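Local coordinates for protein LYND (Lyngbya aestuarii, PDB 4V1T) that probably acts as an ATP-dependent YcaO cyclodehydratase that forms azoline heterocycles in peptide substrates, and binds ADP, magnesium and zinc, at residues Q112-T126 with T151-E165. Sequence-based numbering, arbitrary orientation.
Sequences QPVTLTPVGNISEVT and TALNVVLTDDYLQPE
T115 lies beside N154 and T117 beside V156 in two neighbouring parallel strands. T115 N donates to L153 O, and V155 N returns a nearly straight bond to T115 O (2.7 Å, 175° at the hydrogen). T117 N to V155 O, L157 N to T117 O and V119 N to L157 O carry the pairing on. Beyond its N-terminal end, a water bridges P113 O and A152 N. On one face, L116 CD2 lies alongside V155 CB at 3.6 Å, and I122 CG2 meets L157 CB at 4.0 Å. On the other face, V119 CG1 packs on V156 CG1 and presses tightly on T158 CB (3.3 Å). With chi1 at 62°, V119 directs CG1 to T158 and CG2 to E165 CB. Past the strands, D159 sits against the V119-I122 type II' turn. D159 OD1 uses its syn lone pair to accept from Q163 NE2 (2.7 Å) and lies nearly in the amide plane of Q163. G120 CA lies 3.3 Å from the same NE2, and a side chain there would clash. An alanine in place of D159 would probably leave Q163 NE2 without this acceptor and free its amide to turn against G120. Farther out, helix 124-135 covers the L116 and L157 face, where helix 250-275 also reaches V155. S123 N-caps the former helix. Strands 141-142 and 180-184 flank the pair, consistent with a parallel, Rossmann-like part of the mixed sheet. The chemistry implies backbone-bonded strands with one largely apolar face under helix 124-135. Beyond their C-terminal ends, the D159-Q163 bond fixes its own loop, against which the turn packs.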
loop_
_atom_site.group_PDB
_atom_site.type_symbol
_atom_site.label_atom_id
_atom_site.label_comp_id
_atom_site.label_asym_id
_atom_site.label_seq_id
_atom_site.Cartn_x
_atom_site.Cartn_y
_atom_site.Cartn_z
ATOM N N GLN B 112 15.747 31.465 -17.567
ATOM C CA GLN B 112 16.323 31.749 -16.255
ATOM C C GLN B 112 17.631 30.981 -16.084
ATOM O O GLN B 112 17.646 29.756 -16.228
ATOM C CB GLN B 112 15.351 31.353 -15.144
ATOM C CG GLN B 112 14.102 32.206 -15.062
ATOM C CD GLN B 112 13.087 31.632 -14.090
ATOM O OE1 GLN B 112 12.944 32.113 -12.974
ATOM N NE2 GLN B 112 12.380 30.586 -14.515
ATOM N N PRO B 113 18.732 31.691 -15.784
ATOM C CA PRO B 113 19.979 30.961 -15.598
ATOM C C PRO B 113 20.031 30.222 -14.258
ATOM O O PRO B 113 19.343 30.591 -13.302
ATOM C CB PRO B 113 21.048 32.052 -15.671
ATOM C CG PRO B 113 20.354 33.304 -15.287
ATOM C CD PRO B 113 18.912 33.151 -15.675
ATOM N N VAL B 114 20.861 29.185 -14.213
ATOM C CA VAL B 114 21.048 28.346 -13.033
ATOM C C VAL B 114 22.546 28.287 -12.690
ATOM O O VAL B 114 23.396 28.530 -13.555
ATOM C CB VAL B 114 20.473 26.939 -13.309
ATOM C CG1 VAL B 114 21.219 25.840 -12.576
ATOM C CG2 VAL B 114 18.992 26.905 -12.962
ATOM N N THR B 115 22.868 27.989 -11.432
ATOM C CA THR B 115 24.256 27.761 -11.032
ATOM C C THR B 115 24.436 26.334 -10.555
ATOM O O THR B 115 23.542 25.772 -9.914
ATOM C CB THR B 115 24.721 28.729 -9.920
ATOM O OG1 THR B 115 23.898 28.577 -8.759
ATOM C CG2 THR B 115 24.657 30.172 -10.405
ATOM N N LEU B 116 25.585 25.750 -10.898
ATOM C CA LEU B 116 25.980 24.429 -10.414
ATOM C C LEU B 116 27.131 24.583 -9.422
ATOM O O LEU B 116 28.012 25.420 -9.617
ATOM C CB LEU B 116 26.416 23.517 -11.565
ATOM C CG LEU B 116 25.468 23.403 -12.759
ATOM C CD1 LEU B 116 25.914 22.266 -13.671
ATOM C CD2 LEU B 116 24.023 23.206 -12.330
ATOM N N THR B 117 27.115 23.770 -8.366
ATOM C CA THR B 117 28.149 23.818 -7.332
ATOM C C THR B 117 28.507 22.401 -6.874
ATOM O O THR B 117 27.686 21.723 -6.273
ATOM C CB THR B 117 27.694 24.639 -6.104
ATOM O OG1 THR B 117 27.099 25.877 -6.530
ATOM C CG2 THR B 117 28.877 24.930 -5.181
ATOM N N PRO B 118 29.731 21.943 -7.166
ATOM C CA PRO B 118 30.122 20.635 -6.634
ATOM C C PRO B 118 30.526 20.686 -5.165
ATOM O O PRO B 118 30.926 21.725 -4.655
ATOM C CB PRO B 118 31.327 20.262 -7.493
ATOM C CG PRO B 118 31.955 21.586 -7.808
ATOM C CD PRO B 118 30.792 22.532 -8.004
ATOM N N VAL B 119 30.415 19.545 -4.504
ATOM C CA VAL B 119 30.806 19.395 -3.114
ATOM C C VAL B 119 31.305 17.957 -2.952
ATOM O O VAL B 119 30.849 17.046 -3.656
ATOM C CB VAL B 119 29.633 19.717 -2.148
ATOM C CG1 VAL B 119 28.481 18.768 -2.354
ATOM C CG2 VAL B 119 30.080 19.671 -0.696
ATOM N N GLY B 120 32.240 17.747 -2.038
ATOM C CA GLY B 120 32.869 16.445 -1.907
ATOM C C GLY B 120 33.726 16.177 -3.129
ATOM O O GLY B 120 34.375 17.082 -3.635
ATOM N N ASN B 121 33.698 14.946 -3.629
ATOM C CA ASN B 121 34.616 14.525 -4.687
ATOM C C ASN B 121 33.988 14.478 -6.077
ATOM O O ASN B 121 34.448 13.743 -6.942
ATOM C CB ASN B 121 35.234 13.161 -4.330
ATOM C CG ASN B 121 34.188 12.098 -4.059
ATOM O OD1 ASN B 121 33.125 12.082 -4.673
ATOM N ND2 ASN B 121 34.486 11.205 -3.128
ATOM N N ILE B 122 32.940 15.264 -6.299
ATOM C CA ILE B 122 32.310 15.319 -7.614
ATOM C C ILE B 122 33.260 15.960 -8.622
ATOM O O ILE B 122 33.761 17.058 -8.410
ATOM C CB ILE B 122 30.964 16.095 -7.589
ATOM C CG1 ILE B 122 29.973 15.437 -6.624
ATOM C CG2 ILE B 122 30.339 16.168 -8.982
ATOM C CD1 ILE B 122 29.611 13.998 -6.955
ATOM N N SER B 123 33.505 15.258 -9.720
ATOM C CA SER B 123 34.449 15.712 -10.736
ATOM C C SER B 123 33.938 16.952 -11.469
ATOM O O SER B 123 32.773 17.327 -11.355
ATOM C CB SER B 123 34.735 14.589 -11.739
ATOM O OG SER B 123 33.551 14.204 -12.412
ATOM N N GLU B 124 34.826 17.586 -12.223
ATOM C CA GLU B 124 34.485 18.789 -12.969
ATOM C C GLU B 124 33.946 18.451 -14.350
ATOM O O GLU B 124 33.348 19.296 -15.010
ATOM C CB GLU B 124 35.689 19.714 -13.086
ATOM C CG GLU B 124 36.242 20.155 -11.738
ATOM C CD GLU B 124 37.246 19.177 -11.136
ATOM O OE1 GLU B 124 37.610 18.172 -11.789
ATOM O OE2 GLU B 124 37.685 19.417 -9.994
ATOM N N VAL B 125 34.158 17.214 -14.781
ATOM C CA VAL B 125 33.564 16.734 -16.022
ATOM C C VAL B 125 32.130 16.301 -15.746
ATOM O O VAL B 125 31.276 16.372 -16.626
ATOM C CB VAL B 125 34.367 15.577 -16.669
ATOM C CG1 VAL B 125 35.682 16.096 -17.237
ATOM C CG2 VAL B 125 34.614 14.443 -15.682
ATOM N N THR B 126 31.870 15.866 -14.515
ATOM C CA THR B 126 30.523 15.544 -14.082
ATOM C C THR B 126 29.678 16.812 -14.052
ATOM O O THR B 126 28.522 16.810 -14.468
ATOM C CB THR B 126 30.514 14.873 -12.695
ATOM O OG1 THR B 126 31.060 13.557 -12.801
ATOM C CG2 THR B 126 29.081 14.772 -12.131
ATOM N N THR B 151 20.155 33.846 -8.214
ATOM C CA THR B 151 19.596 33.102 -9.339
ATOM C C THR B 151 18.337 32.379 -8.899
ATOM O O THR B 151 18.027 32.326 -7.717
ATOM C CB THR B 151 20.600 32.086 -9.926
ATOM O OG1 THR B 151 20.902 31.073 -8.957
ATOM C CG2 THR B 151 21.884 32.797 -10.349
ATOM N N ALA B 152 17.616 31.814 -9.856
ATOM C CA ALA B 152 16.389 31.107 -9.558
ATOM C C ALA B 152 16.645 29.750 -8.920
ATOM O O ALA B 152 15.767 29.201 -8.262
ATOM C CB ALA B 152 15.578 30.936 -10.825
ATOM N N LEU B 153 17.836 29.198 -9.119
ATOM C CA LEU B 153 18.167 27.905 -8.533
ATOM C C LEU B 153 19.658 27.617 -8.533
ATOM O O LEU B 153 20.322 27.724 -9.562
ATOM C CB LEU B 153 17.444 26.795 -9.280
ATOM C CG LEU B 153 17.564 25.401 -8.674
ATOM C CD1 LEU B 153 16.755 25.309 -7.389
ATOM C CD2 LEU B 153 17.118 24.357 -9.671
ATOM N N ASN B 154 20.181 27.253 -7.368
ATOM C CA ASN B 154 21.542 26.727 -7.268
ATOM C C ASN B 154 21.469 25.211 -7.138
ATOM O O ASN B 154 20.819 24.695 -6.235
ATOM C CB ASN B 154 22.279 27.342 -6.075
ATOM C CG ASN B 154 23.728 26.886 -5.977
ATOM O OD1 ASN B 154 24.408 26.685 -6.985
ATOM N ND2 ASN B 154 24.202 26.712 -4.754
ATOM N N VAL B 155 22.119 24.502 -8.052
ATOM C CA VAL B 155 22.141 23.048 -8.024
ATOM C C VAL B 155 23.449 22.547 -7.419
ATOM O O VAL B 155 24.531 22.860 -7.916
ATOM C CB VAL B 155 21.977 22.467 -9.429
ATOM C CG1 VAL B 155 21.872 20.962 -9.376
ATOM C CG2 VAL B 155 20.747 23.048 -10.096
ATOM N N VAL B 156 23.338 21.759 -6.350
ATOM C CA VAL B 156 24.502 21.249 -5.640
ATOM C C VAL B 156 24.657 19.748 -5.874
ATOM O O VAL B 156 23.784 18.968 -5.506
ATOM C CB VAL B 156 24.401 21.528 -4.127
ATOM C CG1 VAL B 156 25.655 21.035 -3.405
ATOM C CG2 VAL B 156 24.207 23.009 -3.876
ATOM N N LEU B 157 25.774 19.357 -6.489
ATOM C CA LEU B 157 26.061 17.949 -6.741
ATOM C C LEU B 157 26.978 17.429 -5.641
ATOM O O LEU B 157 28.059 17.976 -5.433
ATOM C CB LEU B 157 26.725 17.745 -8.100
ATOM C CG LEU B 157 26.309 18.640 -9.261
ATOM C CD1 LEU B 157 26.961 18.143 -10.538
ATOM C CD2 LEU B 157 24.808 18.679 -9.439
ATOM N N THR B 158 26.542 16.384 -4.941
ATOM C CA THR B 158 27.304 15.828 -3.834
ATOM C C THR B 158 27.496 14.340 -4.036
ATOM O O THR B 158 26.802 13.731 -4.852
ATOM C CB THR B 158 26.613 16.072 -2.477
ATOM O OG1 THR B 158 27.501 15.701 -1.410
ATOM C CG2 THR B 158 25.305 15.278 -2.370
ATOM N N ASP B 159 28.454 13.772 -3.300
ATOM C CA ASP B 159 28.642 12.321 -3.249
ATOM C C ASP B 159 27.981 11.756 -1.994
ATOM O O ASP B 159 27.795 10.547 -1.873
ATOM C CB ASP B 159 30.134 11.957 -3.282
ATOM C CG ASP B 159 30.936 12.633 -2.175
ATOM O OD1 ASP B 159 30.514 13.691 -1.675
ATOM O OD2 ASP B 159 32.000 12.104 -1.803
ATOM N N ASP B 160 27.625 12.640 -1.066
ATOM C CA ASP B 160 26.926 12.234 0.147
ATOM C C ASP B 160 26.106 13.398 0.671
ATOM O O ASP B 160 26.554 14.547 0.611
ATOM C CB ASP B 160 27.920 11.745 1.209
ATOM C CG ASP B 160 27.252 10.941 2.304
ATOM O OD1 ASP B 160 27.117 9.709 2.144
ATOM O OD2 ASP B 160 26.860 11.543 3.324
ATOM N N TYR B 161 24.919 13.102 1.196
ATOM C CA TYR B 161 24.017 14.146 1.681
ATOM C C TYR B 161 24.372 14.676 3.074
ATOM O O TYR B 161 23.731 15.600 3.559
ATOM C CB TYR B 161 22.579 13.644 1.668
ATOM C CG TYR B 161 21.871 13.879 0.343
ATOM C CD1 TYR B 161 22.512 13.648 -0.865
ATOM C CD2 TYR B 161 20.561 14.332 0.307
ATOM C CE1 TYR B 161 21.861 13.862 -2.076
ATOM C CE2 TYR B 161 19.908 14.555 -0.892
ATOM C CZ TYR B 161 20.559 14.317 -2.077
ATOM O OH TYR B 161 19.901 14.530 -3.266
ATOM N N LEU B 162 25.391 14.102 3.703
ATOM C CA LEU B 162 25.866 14.588 5.000
ATOM C C LEU B 162 27.249 15.222 4.891
ATOM O O LEU B 162 27.951 15.376 5.890
ATOM C CB LEU B 162 25.886 13.450 6.034
ATOM C CG LEU B 162 24.525 12.974 6.562
ATOM C CD1 LEU B 162 24.728 11.825 7.543
ATOM C CD2 LEU B 162 23.760 14.108 7.232
ATOM N N GLN B 163 27.634 15.614 3.682
ATOM C CA GLN B 163 28.879 16.356 3.496
ATOM C C GLN B 163 28.840 17.642 4.316
ATOM O O GLN B 163 27.938 18.456 4.138
ATOM C CB GLN B 163 29.101 16.695 2.021
ATOM C CG GLN B 163 29.668 15.552 1.192
ATOM C CD GLN B 163 31.155 15.336 1.440
ATOM O OE1 GLN B 163 31.726 15.900 2.364
ATOM N NE2 GLN B 163 31.789 14.522 0.601
ATOM N N PRO B 164 29.822 17.837 5.219
ATOM C CA PRO B 164 29.770 18.992 6.127
ATOM C C PRO B 164 29.715 20.362 5.436
ATOM O O PRO B 164 29.237 21.312 6.041
ATOM C CB PRO B 164 31.059 18.853 6.969
ATOM C CG PRO B 164 31.897 17.854 6.272
ATOM C CD PRO B 164 30.950 16.949 5.537
ATOM N N GLU B 165 30.182 20.457 4.197
ATOM C CA GLU B 165 30.125 21.716 3.469
ATOM C C GLU B 165 28.679 22.137 3.160
ATOM O O GLU B 165 28.401 23.315 2.956
ATOM C CB GLU B 165 30.908 21.622 2.163
ATOM C CG GLU B 165 30.787 22.886 1.318
ATOM C CD GLU B 165 31.726 22.918 0.136
ATOM O OE1 GLU B 165 32.668 22.097 0.080
ATOM O OE2 GLU B 165 31.507 23.788 -0.740
HETATM O O HOH W 1 17.956 32.858 -12.576
#